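Local coordinates for possible transcriptional regulator, ArsR family protein (Rhodococcus sp., PDB 2OQG) that probably binds DNA and regulates transcription through a winged helix-turn-helix domain, at residues A9-V14 against L82-R87; A16-E21 against C61-S66; Q35-L40 against K53-L58. All coordinates share one frame; numbering follows the deposited sequence.

Contact 1 (A9-V14 against L82-R87); sequences AELASV and LNKTAR
Thr-85 sets its hydroxyl between Leu-11 and Val-14, one turn apart on the neighbouring helix. The contact is mostly van der Waals. Val-14 CG1 lies 3.5 Å from Thr-85 OG1, and Leu-11 CD2 approaches the same oxygen at 4.0 Å; in each pair the side chains run past one another in opposite directions. With OG1 lying beside its own backbone N (chi1 -61°), Thr-85 can hydrogen-bond to Glu-81 O one turn back, so the hydroxyl is satisfied within its helix while its flank meets the two hydrocarbon branches. Leu-11 CD2 also touches the aliphatic part of Lys-84, with CD 4.2 Å away.

The polar component is slight and lies at the margin. A water makes a doubtful bridge, by two weak bonds, between Lys-84 NZ and OE2 of one of the two Glu-10 conformers. The two charged atoms do not meet directly; Lys-84 NZ has a long, weak ion pair with Glu-81 as well.

The axes of the two short segments approach to 11.0 Å at 126°, a steep crossing between perpendicular and antiparallel. Phe-15 of the second subunit packs on Thr-85, and Asp-97 of that subunit hydrogen-bonds Asn-83. Joining the N-terminal helix to the long C-terminal helix beside a second chain is characteristic of the dimerisation region of ArsR-family winged-helix proteins.

Contact 2 (A16-E21 against C61-S66); sequences AALSDE and CGLVES
Ala-17 offers a single methyl bump to a shallow notch formed by Cys-61 and Leu-63. Its CB lies 3.9 Å from both Cys-61 SG and Leu-63 CD1, so sulfur and methyl form two walls around it. Cys-61 turns SG between its backbone N and carbonyl carbon (chi1 72°), bringing the sulfur to the methyl. Ala-17 CA and Cys-61 CA are the nearest pair of CA atoms across the two segments, 7.8 Å apart.

Leu-63 supplies the complementary knob. Its CD1 enters the angle between Ala-17 CB and the branched end of Leu-18, meeting Leu-18 CD2 at 3.7 Å. The two leucine side chains cross obliquely, one branch of each making the closest touch. Leu-82 of the long helix 80-107 and Leu-27 of helix 21-32 add further bulk around Leu-18, while Phe-15 of the second subunit packs against it too.

Turns on both segments present these shapes. A type I beta turn from Ala-17 to Asp-20 carries Leu-18; just beside it, Ala-16 O accepts a backbone bond from Ser-19 N and, in one of the two Ser-19 conformers, a second from Ser-19 OG on the same face of the carbonyl plane. Across the contact, Gly-62, at positive phi (87°), is the C-prime residue of a Schellman motif ending helix 48-60, and the reversal delivers Leu-63 to the interface. The chain then enters strand 64-69 of the wing. This apolar seam, joining the end of the N-terminal helix to the exit from helix 48-60, belongs to the hydrophobic core of a winged helix-turn-helix domain.

Contact 3 (Q35-L40 against K53-L58); sequences QSASSL and KHLNAL
Leu-55 spreads its two methyl groups between Ala-37 and Leu-40, which lie on one face of the short helix 37-43. All the direct contact is apolar. Leu-55 CD1 reaches Ala-37 CB at 4.1 Å, while its other branch, CD2, meets Leu-40 CD1 at 4.2 Å. The two leucines approach tip to tip. In Leu-55, CG anti to the carbonyl carbon (chi1 -70°) sends the fork toward helix 37-43, where it divides over the two partners. The packing is light, burying 89 Å² in total, and no hydrogen bond passes between the segments.

Hydrogen bonds instead organise the start of helix 37-43. Ser-36 occupies its N-cap: Ser-36 OG accepts from Ser-39 N at 2.9 Å, with an N-H...O angle of 153°. Ser-36 O accepts from Leu-40 N at 3.0 Å, so side chain and backbone of one serine together hold the first turn that carries Ala-37 and Leu-40.

This is the helix pairing of the helix-turn-helix, with helix 48-60 presumably the DNA-recognition helix, as in relatives. Leu-30 and Glu-29 of helix 21-32 pack on Leu-55 and Leu-40 respectively, and Ile-51 of helix 48-60 also lies against Leu-40. Thus helices 37-43 and 48-60 meet over helix 21-32, while Gln-35, just ahead of the cap, bonds by its backbone to Tyr-75 of strand 72-77.

Overall arrangement
From the N terminus, helix 5-17 supplies the first half of contact 1 and the start of contact 2. The chain then passes through helix 21-32 to contact 3, which closes a short loop of 12 residues within the helix-turn-helix. Contact 2 closes when the chain leaves helix 48-60, enclosing contact 3; contact 1 closes last, on helix 80-107 after the two-stranded wing, enclosing both. The three are therefore nested, without crossing. Contacts 1 and 2 touch where Leu-82 meets Leu-18 and Leu-63, and Cys-61 meets Ser-13 and Val-14; contacts 2 and 3 touch through Leu-58. Contacts 1 and 3, centres about 20 Å apart, do not touch; contact 2 lies between them and touches both.

Contact 1 (A9-V14 against L82-R87)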
ATOM      1  N   ALA A   9     -24.189 -12.665  16.767  1.00 18.44           N
ATOM      2  CA  ALA A   9     -22.866 -13.268  17.039  1.00 18.58           C
ATOM      3  C   ALA A   9     -21.881 -12.854  15.959  1.00 17.82           C
ATOM      4  O   ALA A   9     -20.664 -12.701  16.230  1.00 17.98           O
ATOM      5  CB  ALA A   9     -22.972 -14.786  17.106  1.00 21.32           C
ATOM      6  N   GLU A  10     -22.402 -12.661  14.744  0.50 16.60           N
ATOM      7  CA  GLU A  10     -21.580 -12.304  13.602  0.50 16.38           C
ATOM      8  C   GLU A  10     -21.177 -10.840  13.616  0.50 15.95           C
ATOM      9  O   GLU A  10     -20.079 -10.491  13.176  0.50 16.35           O
ATOM     10  CB  GLU A  10     -22.291 -12.633  12.295  0.50 17.64           C
ATOM     11  CG  GLU A  10     -21.923 -14.013  11.805  0.50 19.05           C
ATOM     12  CD  GLU A  10     -20.404 -14.149  11.608  0.50 19.09           C
ATOM     13  OE1 GLU A  10     -19.789 -14.991  12.267  0.50 19.62           O
ATOM     14  OE2 GLU A  10     -19.816 -13.377  10.828  0.50 20.40           O
ATOM     15  N   LEU A  11     -22.070 -10.002  14.125  1.00 14.77           N
ATOM     16  CA  LEU A  11     -21.802  -8.535  14.200  1.00 14.47           C
ATOM     17  C   LEU A  11     -21.346  -7.993  15.552  1.00 13.04           C
ATOM     18  O   LEU A  11     -20.971  -6.824  15.649  1.00 12.38           O
ATOM     19  CB  LEU A  11     -23.013  -7.717  13.769  1.00 14.45           C
ATOM     20  CG  LEU A  11     -23.403  -7.990  12.304  1.00 15.22           C
ATOM     21  CD1 LEU A  11     -24.640  -7.226  11.931  1.00 14.59           C
ATOM     22  CD2 LEU A  11     -22.258  -7.643  11.347  1.00 16.58           C
ATOM     23  N   ALA A  12     -21.335  -8.839  16.573  1.00 14.53           N
ATOM     24  CA  ALA A  12     -21.047  -8.411  17.926  1.00 15.32           C
ATOM     25  C   ALA A  12     -19.713  -7.652  18.057  1.00 13.08           C
ATOM     26  O   ALA A  12     -19.659  -6.597  18.712  1.00 14.01           O
ATOM     27  CB  ALA A  12     -21.063  -9.579  18.882  1.00 16.81           C
ATOM     28  N   SER A  13     -18.682  -8.143  17.381  1.00 13.38           N
ATOM     29  CA  SER A  13     -17.351  -7.501  17.500  1.00 14.10           C
ATOM     30  C   SER A  13     -17.363  -6.135  16.817  1.00 12.43           C
ATOM     31  O   SER A  13     -16.749  -5.190  17.312  1.00 12.36           O
ATOM     32  CB  SER A  13     -16.196  -8.364  16.977  1.00 16.69           C
ATOM     33  OG  SER A  13     -16.289  -8.661  15.599  1.00 21.39           O
ATOM     34  N   VAL A  14     -18.113  -6.023  15.716  1.00 11.06           N
ATOM     35  CA  VAL A  14     -18.258  -4.699  15.082  1.00 10.84           C
ATOM     36  C   VAL A  14     -19.040  -3.768  15.988  1.00 10.34           C
ATOM     37  O   VAL A  14     -18.644  -2.594  16.139  1.00 11.73           O
ATOM     38  CB  VAL A  14     -18.896  -4.815  13.676  1.00 12.39           C
ATOM     39  CG1 VAL A  14     -19.353  -3.444  13.123  1.00 11.45           C
ATOM     40  CG2 VAL A  14     -17.886  -5.460  12.714  1.00 12.25           C
ATOM     41  N   LEU A  82     -18.918  -1.747   7.607  1.00 14.29           N
ATOM     42  CA  LEU A  82     -19.873  -0.719   7.899  1.00 13.37           C
ATOM     43  C   LEU A  82     -21.021  -0.936   6.929  1.00 10.74           C
ATOM     44  O   LEU A  82     -22.181  -0.833   7.317  1.00 11.57           O
ATOM     45  CB  LEU A  82     -19.334   0.685   7.671  1.00 13.49           C
ATOM     46  CG  LEU A  82     -18.425   1.431   8.620  1.00 13.66           C
ATOM     47  CD1 LEU A  82     -18.472   2.960   8.308  1.00 14.90           C
ATOM     48  CD2 LEU A  82     -18.696   1.072  10.027  1.00 15.56           C
ATOM     49  N   ASN A  83     -20.705  -1.315   5.690  1.00 12.74           N
ATOM     50  CA  ASN A  83     -21.797  -1.541   4.692  1.00 13.49           C
ATOM     51  C   ASN A  83     -22.641  -2.755   5.071  1.00 13.29           C
ATOM     52  O   ASN A  83     -23.885  -2.728   5.029  1.00 12.80           O
ATOM     53  CB  ASN A  83     -21.231  -1.700   3.285  1.00 14.29           C
ATOM     54  CG  ASN A  83     -20.504  -0.474   2.813  1.00 18.16           C
ATOM     55  OD1 ASN A  83     -20.766   0.663   3.260  1.00 20.95           O
ATOM     56  ND2 ASN A  83     -19.585  -0.681   1.869  1.00 20.53           N
ATOM     57  N   LYS A  84     -21.982  -3.802   5.539  1.00 12.54           N
ATOM     58  CA  LYS A  84     -22.706  -5.025   5.912  1.00 12.89           C
ATOM     59  C   LYS A  84     -23.605  -4.690   7.113  1.00 11.29           C
ATOM     60  O   LYS A  84     -24.786  -5.086   7.197  1.00 11.73           O
ATOM     61  CB  LYS A  84     -21.743  -6.190   6.206  1.00 13.51           C
ATOM     62  CG  LYS A  84     -22.445  -7.405   6.782  1.00 17.26           C
ATOM     63  CD  LYS A  84     -21.407  -8.357   7.347  1.00 20.68           C
ATOM     64  CE  LYS A  84     -21.016  -9.350   6.337  1.00 23.65           C
ATOM     65  NZ  LYS A  84     -19.872 -10.188   6.784  1.00 24.06           N
ATOM     66  N   THR A  85     -23.026  -3.979   8.083  1.00  9.90           N
ATOM     67  CA  THR A  85     -23.824  -3.630   9.253  1.00 10.65           C
ATOM     68  C   THR A  85     -25.025  -2.784   8.867  1.00 10.65           C
ATOM     69  O   THR A  85     -26.144  -3.010   9.337  1.00 11.49           O
ATOM     70  CB  THR A  85     -22.961  -2.886  10.242  1.00 12.43           C
ATOM     71  OG1 THR A  85     -21.873  -3.748  10.659  1.00 13.92           O
ATOM     72  CG2 THR A  85     -23.797  -2.402  11.396  1.00 14.25           C
ATOM     73  N   ALA A  86     -24.773  -1.797   7.999  1.00 10.36           N
ATOM     74  CA  ALA A  86     -25.842  -0.938   7.570  1.00 11.16           C
ATOM     75  C   ALA A  86     -26.966  -1.756   6.859  1.00 11.74           C
ATOM     76  O   ALA A  86     -28.172  -1.563   7.129  1.00 13.74           O
ATOM     77  CB  ALA A  86     -25.285   0.123   6.671  1.00 12.30           C
ATOM     78  N   ARG A  87     -26.598  -2.725   6.026  1.00 13.04           N
ATOM     79  CA  ARG A  87     -27.646  -3.504   5.299  1.00 13.09           C
ATOM     80  C   ARG A  87     -28.478  -4.272   6.339  1.00 12.60           C
ATOM     81  O   ARG A  87     -29.690  -4.394   6.209  1.00 16.12           O
ATOM     82  CB  ARG A  87     -27.034  -4.486   4.297  1.00 15.48           C
ATOM     83  CG  ARG A  87     -26.391  -3.817   3.105  1.00 16.55           C
ATOM     84  CD  ARG A  87     -25.945  -4.853   2.056  1.00 17.53           C
ATOM     85  NE  ARG A  87     -24.935  -5.818   2.520  1.00 16.91           N
ATOM     86  CZ  ARG A  87     -23.628  -5.609   2.386  1.00 17.96           C
ATOM     87  NH1 ARG A  87     -23.244  -4.481   1.822  1.00 22.88           N
ATOM     88  NH2 ARG A  87     -22.718  -6.510   2.812  1.00 17.39           N
TER
HETATM   89  O   HOH W   1     -19.574 -13.598   7.413  1.00 28.52           O

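Contact 2 (A16-E21 against C61-S66)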
ATOM      1  N   ALA A  16     -19.261  -3.801  19.154  1.00 11.04           N
ATOM      2  CA  ALA A  16     -18.374  -3.416  20.270  1.00 12.35           C
ATOM      3  C   ALA A  16     -17.348  -2.364  19.779  1.00 12.02           C
ATOM      4  O   ALA A  16     -17.054  -1.364  20.469  1.00 13.14           O
ATOM      5  CB  ALA A  16     -17.655  -4.609  20.787  1.00 14.27           C
ATOM      6  N   ALA A  17     -16.791  -2.592  18.587  1.00 12.14           N
ATOM      7  CA  ALA A  17     -15.756  -1.701  18.075  1.00 11.78           C
ATOM      8  C   ALA A  17     -16.340  -0.292  17.907  1.00 11.56           C
ATOM      9  O   ALA A  17     -15.697   0.693  18.262  1.00 13.67           O
ATOM     10  CB  ALA A  17     -15.175  -2.230  16.790  1.00 12.16           C
ATOM     11  N   LEU A  18     -17.578  -0.235  17.406  1.00 10.23           N
ATOM     12  CA  LEU A  18     -18.216   1.043  17.051  1.00  9.46           C
ATOM     13  C   LEU A  18     -18.905   1.695  18.302  1.00 10.92           C
ATOM     14  O   LEU A  18     -19.556   2.721  18.181  1.00 11.88           O
ATOM     15  CB  LEU A  18     -19.251   0.777  15.966  1.00  9.53           C
ATOM     16  CG  LEU A  18     -18.680   0.296  14.631  1.00  8.81           C
ATOM     17  CD1 LEU A  18     -19.759   0.259  13.525  1.00 11.68           C
ATOM     18  CD2 LEU A  18     -17.520   1.202  14.174  1.00 10.73           C
ATOM     19  N   SER A  19     -18.775   1.081  19.481  0.50 10.80           N
ATOM     20  CA  SER A  19     -19.461   1.600  20.648  0.50 12.42           C
ATOM     21  C   SER A  19     -18.612   2.642  21.382  0.50 13.11           C
ATOM     22  O   SER A  19     -19.048   3.173  22.417  0.50 13.32           O
ATOM     23  CB  SER A  19     -19.738   0.468  21.623  0.50 12.49           C
ATOM     24  OG  SER A  19     -18.528   0.027  22.231  0.50 12.08           O
ATOM     25  N   ASP A  20     -17.431   2.935  20.826  1.00 13.66           N
ATOM     26  CA  ASP A  20     -16.450   3.825  21.469  1.00 16.22           C
ATOM     27  C   ASP A  20     -16.140   5.036  20.625  1.00 15.99           C
ATOM     28  O   ASP A  20     -15.712   4.878  19.505  1.00 16.26           O
ATOM     29  CB  ASP A  20     -15.179   3.043  21.683  1.00 17.88           C
ATOM     30  CG  ASP A  20     -14.142   3.833  22.421  1.00 23.00           C
ATOM     31  OD1 ASP A  20     -14.239   3.919  23.646  1.00 30.79           O
ATOM     32  OD2 ASP A  20     -13.231   4.374  21.764  1.00 30.55           O
ATOM     33  N   GLU A  21     -16.348   6.235  21.184  0.50 16.41           N
ATOM     34  CA  GLU A  21     -16.112   7.485  20.465  0.50 17.13           C
ATOM     35  C   GLU A  21     -14.664   7.606  19.994  0.50 16.47           C
ATOM     36  O   GLU A  21     -14.399   8.037  18.881  0.50 16.02           O
ATOM     37  CB  GLU A  21     -16.454   8.673  21.343  0.50 18.66           C
ATOM     38  CG  GLU A  21     -16.617   9.938  20.545  0.50 20.34           C
ATOM     39  CD  GLU A  21     -17.186  11.067  21.352  0.50 24.73           C
ATOM     40  OE1 GLU A  21     -17.301  10.923  22.594  0.50 25.29           O
ATOM     41  OE2 GLU A  21     -17.514  12.101  20.733  0.50 27.54           O
ATOM     42  N   CYS A  61     -11.909  -7.121  13.582  1.00 12.00           N
ATOM     43  CA  CYS A  61     -13.310  -7.224  13.172  1.00 13.35           C
ATOM     44  C   CYS A  61     -13.471  -6.685  11.752  1.00 12.87           C
ATOM     45  O   CYS A  61     -14.601  -6.603  11.251  1.00 15.14           O
ATOM     46  CB  CYS A  61     -14.199  -6.496  14.188  1.00 14.86           C
ATOM     47  SG  CYS A  61     -14.025  -4.760  14.091  1.00 17.52           S
ATOM     48  N   GLY A  62     -12.358  -6.378  11.083  1.00 10.90           N
ATOM     49  CA  GLY A  62     -12.391  -6.040   9.661  1.00 11.47           C
ATOM     50  C   GLY A  62     -12.639  -4.585   9.315  1.00 10.86           C
ATOM     51  O   GLY A  62     -12.818  -4.235   8.133  1.00 12.95           O
ATOM     52  N   LEU A  63     -12.617  -3.713  10.312  1.00 10.06           N
ATOM     53  CA  LEU A  63     -12.883  -2.282  10.051  1.00  7.57           C
ATOM     54  C   LEU A  63     -11.667  -1.500   9.587  1.00  8.68           C
ATOM     55  O   LEU A  63     -11.769  -0.372   9.025  1.00 11.38           O
ATOM     56  CB  LEU A  63     -13.435  -1.617  11.326  1.00  7.64           C
ATOM     57  CG  LEU A  63     -14.889  -2.014  11.620  1.00  9.58           C
ATOM     58  CD1 LEU A  63     -15.292  -1.564  12.999  1.00 14.70           C
ATOM     59  CD2 LEU A  63     -15.802  -1.326  10.594  1.00 12.36           C
ATOM     60  N   VAL A  64     -10.499  -2.081   9.854  1.00  8.81           N
ATOM     61  CA  VAL A  64      -9.180  -1.485   9.498  1.00  9.45           C
ATOM     62  C   VAL A  64      -8.288  -2.541   8.918  1.00  9.07           C
ATOM     63  O   VAL A  64      -8.333  -3.738   9.350  1.00  9.71           O
ATOM     64  CB  VAL A  64      -8.506  -0.820  10.772  1.00  8.63           C
ATOM     65  CG1 VAL A  64      -7.068  -0.522  10.565  1.00  9.61           C
ATOM     66  CG2 VAL A  64      -9.325   0.390  11.197  1.00  9.35           C
ATOM     67  N   GLU A  65      -7.459  -2.129   7.935  1.00  9.99           N
ATOM     68  CA  GLU A  65      -6.395  -3.001   7.489  1.00 12.21           C
ATOM     69  C   GLU A  65      -5.035  -2.301   7.625  1.00 11.76           C
ATOM     70  O   GLU A  65      -4.942  -1.074   7.441  1.00 13.24           O
ATOM     71  CB  GLU A  65      -6.598  -3.517   6.054  1.00 13.84           C
ATOM     72  CG  GLU A  65      -6.527  -2.449   4.997  1.00 14.79           C
ATOM     73  CD  GLU A  65      -6.852  -2.978   3.593  1.00 17.71           C
ATOM     74  OE1 GLU A  65      -7.114  -4.210   3.454  1.00 22.62           O
ATOM     75  OE2 GLU A  65      -6.894  -2.144   2.624  1.00 23.37           O
ATOM     76  N   SER A  66      -3.989  -3.078   7.922  1.00 11.96           N
ATOM     77  CA  SER A  66      -2.653  -2.548   7.827  1.00 13.37           C
ATOM     78  C   SER A  66      -2.186  -2.490   6.371  1.00 13.89           C
ATOM     79  O   SER A  66      -2.571  -3.342   5.516  1.00 15.59           O
ATOM     80  CB  SER A  66      -1.718  -3.415   8.619  1.00 15.86           C
ATOM     81  OG  SER A  66      -1.742  -4.659   8.016  1.00 19.63           O
TER

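Contact 3 (Q35-L40 against K53-L58)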
ATOM      1  N   GLN A  35      -2.591   6.255   7.789  1.00 14.65           N
ATOM      2  CA  GLN A  35      -1.706   6.889   8.806  1.00 16.24           C
ATOM      3  C   GLN A  35      -1.053   5.848   9.666  1.00 15.78           C
ATOM      4  O   GLN A  35      -1.607   4.782   9.865  1.00 16.14           O
ATOM      5  CB  GLN A  35      -2.481   7.882   9.685  1.00 17.56           C
ATOM      6  CG  GLN A  35      -2.967   9.048   8.826  1.00 20.85           C
ATOM      7  CD  GLN A  35      -3.801  10.001   9.563  1.00 24.95           C
ATOM      8  OE1 GLN A  35      -4.939  10.264   9.182  1.00 27.26           O
ATOM      9  NE2 GLN A  35      -3.262  10.525  10.660  1.00 28.05           N
ATOM     10  N   SER A  36       0.117   6.189  10.207  1.00 15.59           N
ATOM     11  CA  SER A  36       0.758   5.306  11.124  1.00 16.82           C
ATOM     12  C   SER A  36       0.179   5.430  12.511  1.00 16.72           C
ATOM     13  O   SER A  36      -0.525   6.376  12.854  1.00 17.03           O
ATOM     14  CB  SER A  36       2.247   5.630  11.178  1.00 17.89           C
ATOM     15  OG  SER A  36       2.463   6.961  11.677  1.00 19.94           O
ATOM     16  N   ALA A  37       0.504   4.473  13.356  1.00 17.74           N
ATOM     17  CA  ALA A  37       0.104   4.571  14.736  1.00 18.28           C
ATOM     18  C   ALA A  37       0.705   5.835  15.377  1.00 18.77           C
ATOM     19  O   ALA A  37       0.059   6.488  16.175  1.00 19.46           O
ATOM     20  CB  ALA A  37       0.564   3.361  15.462  1.00 19.20           C
ATOM     21  N   SER A  38       1.923   6.200  15.000  0.50 18.64           N
ATOM     22  CA  SER A  38       2.562   7.382  15.590  0.50 18.77           C
ATOM     23  C   SER A  38       1.987   8.696  15.029  0.50 18.41           C
ATOM     24  O   SER A  38       2.021   9.748  15.691  0.50 18.34           O
ATOM     25  CB  SER A  38       4.079   7.280  15.427  0.50 18.81           C
ATOM     26  OG  SER A  38       4.577   6.154  16.135  0.50 21.12           O
ATOM     27  N   SER A  39       1.456   8.661  13.807  0.50 17.54           N
ATOM     28  CA  SER A  39       0.643   9.776  13.337  0.50 17.86           C
ATOM     29  C   SER A  39      -0.567   9.903  14.281  0.50 17.43           C
ATOM     30  O   SER A  39      -0.818  10.975  14.822  0.50 17.92           O
ATOM     31  CB  SER A  39       0.223   9.592  11.878  0.50 17.38           C
ATOM     32  OG  SER A  39      -0.336  10.781  11.337  0.50 19.12           O
ATOM     33  N   LEU A  40      -1.288   8.803  14.517  1.00 17.10           N
ATOM     34  CA  LEU A  40      -2.506   8.846  15.341  1.00 16.88           C
ATOM     35  C   LEU A  40      -2.243   9.349  16.754  1.00 18.06           C
ATOM     36  O   LEU A  40      -3.010  10.165  17.267  1.00 19.15           O
ATOM     37  CB  LEU A  40      -3.210   7.489  15.397  1.00 16.65           C
ATOM     38  CG  LEU A  40      -3.881   7.091  14.068  1.00 15.55           C
ATOM     39  CD1 LEU A  40      -4.239   5.621  14.145  1.00 15.66           C
ATOM     40  CD2 LEU A  40      -5.098   7.918  13.761  1.00 14.59           C
ATOM     41  N   LYS A  53      -3.964  -1.055  20.855  1.00 17.23           N
ATOM     42  CA  LYS A  53      -5.045  -1.937  21.264  1.00 17.30           C
ATOM     43  C   LYS A  53      -6.297  -1.669  20.430  1.00 16.10           C
ATOM     44  O   LYS A  53      -6.953  -2.615  19.970  1.00 15.60           O
ATOM     45  CB  LYS A  53      -5.389  -1.744  22.754  1.00 20.01           C
ATOM     46  CG  LYS A  53      -4.373  -2.402  23.676  1.00 25.03           C
ATOM     47  CD  LYS A  53      -4.800  -2.268  25.126  1.00 31.99           C
ATOM     48  CE  LYS A  53      -3.971  -1.220  25.811  1.00 37.54           C
ATOM     49  NZ  LYS A  53      -2.584  -1.756  25.970  1.00 40.44           N
ATOM     50  N   HIS A  54      -6.639  -0.387  20.259  1.00 14.26           N
ATOM     51  CA  HIS A  54      -7.793  -0.003  19.417  1.00 13.70           C
ATOM     52  C   HIS A  54      -7.560  -0.515  17.988  1.00 12.39           C
ATOM     53  O   HIS A  54      -8.513  -1.036  17.381  1.00 11.96           O
ATOM     54  CB  HIS A  54      -7.950   1.496  19.393  1.00 14.71           C
ATOM     55  CG  HIS A  54      -8.531   2.086  20.643  1.00 14.92           C
ATOM     56  ND1 HIS A  54      -9.664   1.595  21.257  1.00 16.89           N
ATOM     57  CD2 HIS A  54      -8.127   3.145  21.394  1.00 18.55           C
ATOM     58  CE1 HIS A  54      -9.937   2.322  22.329  1.00 20.01           C
ATOM     59  NE2 HIS A  54      -9.019   3.272  22.431  1.00 20.30           N
ATOM     60  N   LEU A  55      -6.357  -0.311  17.443  1.00 11.43           N
ATOM     61  CA  LEU A  55      -6.074  -0.755  16.066  1.00 11.37           C
ATOM     62  C   LEU A  55      -6.228  -2.262  15.925  1.00 12.33           C
ATOM     63  O   LEU A  55      -6.783  -2.755  14.942  1.00 11.59           O
ATOM     64  CB  LEU A  55      -4.726  -0.328  15.584  1.00 13.71           C
ATOM     65  CG  LEU A  55      -4.600   1.160  15.335  1.00 10.61           C
ATOM     66  CD1 LEU A  55      -3.107   1.473  15.177  1.00 14.34           C
ATOM     67  CD2 LEU A  55      -5.464   1.644  14.093  1.00 10.18           C
ATOM     68  N   ASN A  56      -5.752  -2.998  16.925  1.00 12.07           N
ATOM     69  CA  ASN A  56      -5.842  -4.478  16.863  1.00 12.34           C
ATOM     70  C   ASN A  56      -7.311  -4.877  16.849  1.00 11.30           C
ATOM     71  O   ASN A  56      -7.712  -5.793  16.082  1.00 13.68           O
ATOM     72  CB  ASN A  56      -5.089  -5.126  18.054  1.00 13.56           C
ATOM     73  CG  ASN A  56      -3.596  -4.941  17.937  1.00 17.07           C
ATOM     74  OD1 ASN A  56      -3.106  -4.595  16.863  1.00 20.34           O
ATOM     75  ND2 ASN A  56      -2.849  -5.153  19.047  1.00 21.16           N
ATOM     76  N   ALA A  57      -8.111  -4.210  17.684  1.00 12.17           N
ATOM     77  CA  ALA A  57      -9.553  -4.544  17.776  1.00 12.79           C
ATOM     78  C   ALA A  57     -10.213  -4.216  16.450  1.00 12.00           C
ATOM     79  O   ALA A  57     -11.015  -5.040  15.910  1.00 12.65           O
ATOM     80  CB  ALA A  57     -10.215  -3.791  18.896  1.00 13.28           C
ATOM     81  N   LEU A  58      -9.880  -3.033  15.913  1.00 10.88           N
ATOM     82  CA  LEU A  58     -10.447  -2.647  14.597  1.00 10.14           C
ATOM     83  C   LEU A  58     -10.025  -3.587  13.457  1.00  9.59           C
ATOM     84  O   LEU A  58     -10.853  -3.902  12.553  1.00  9.65           O
ATOM     85  CB  LEU A  58     -10.106  -1.191  14.257  1.00 10.15           C
ATOM     86  CG  LEU A  58     -10.720  -0.171  15.195  1.00 11.13           C
ATOM     87  CD1 LEU A  58     -10.090   1.213  14.932  1.00 10.97           C
ATOM     88  CD2 LEU A  58     -12.284  -0.124  15.020  1.00 11.31           C
TER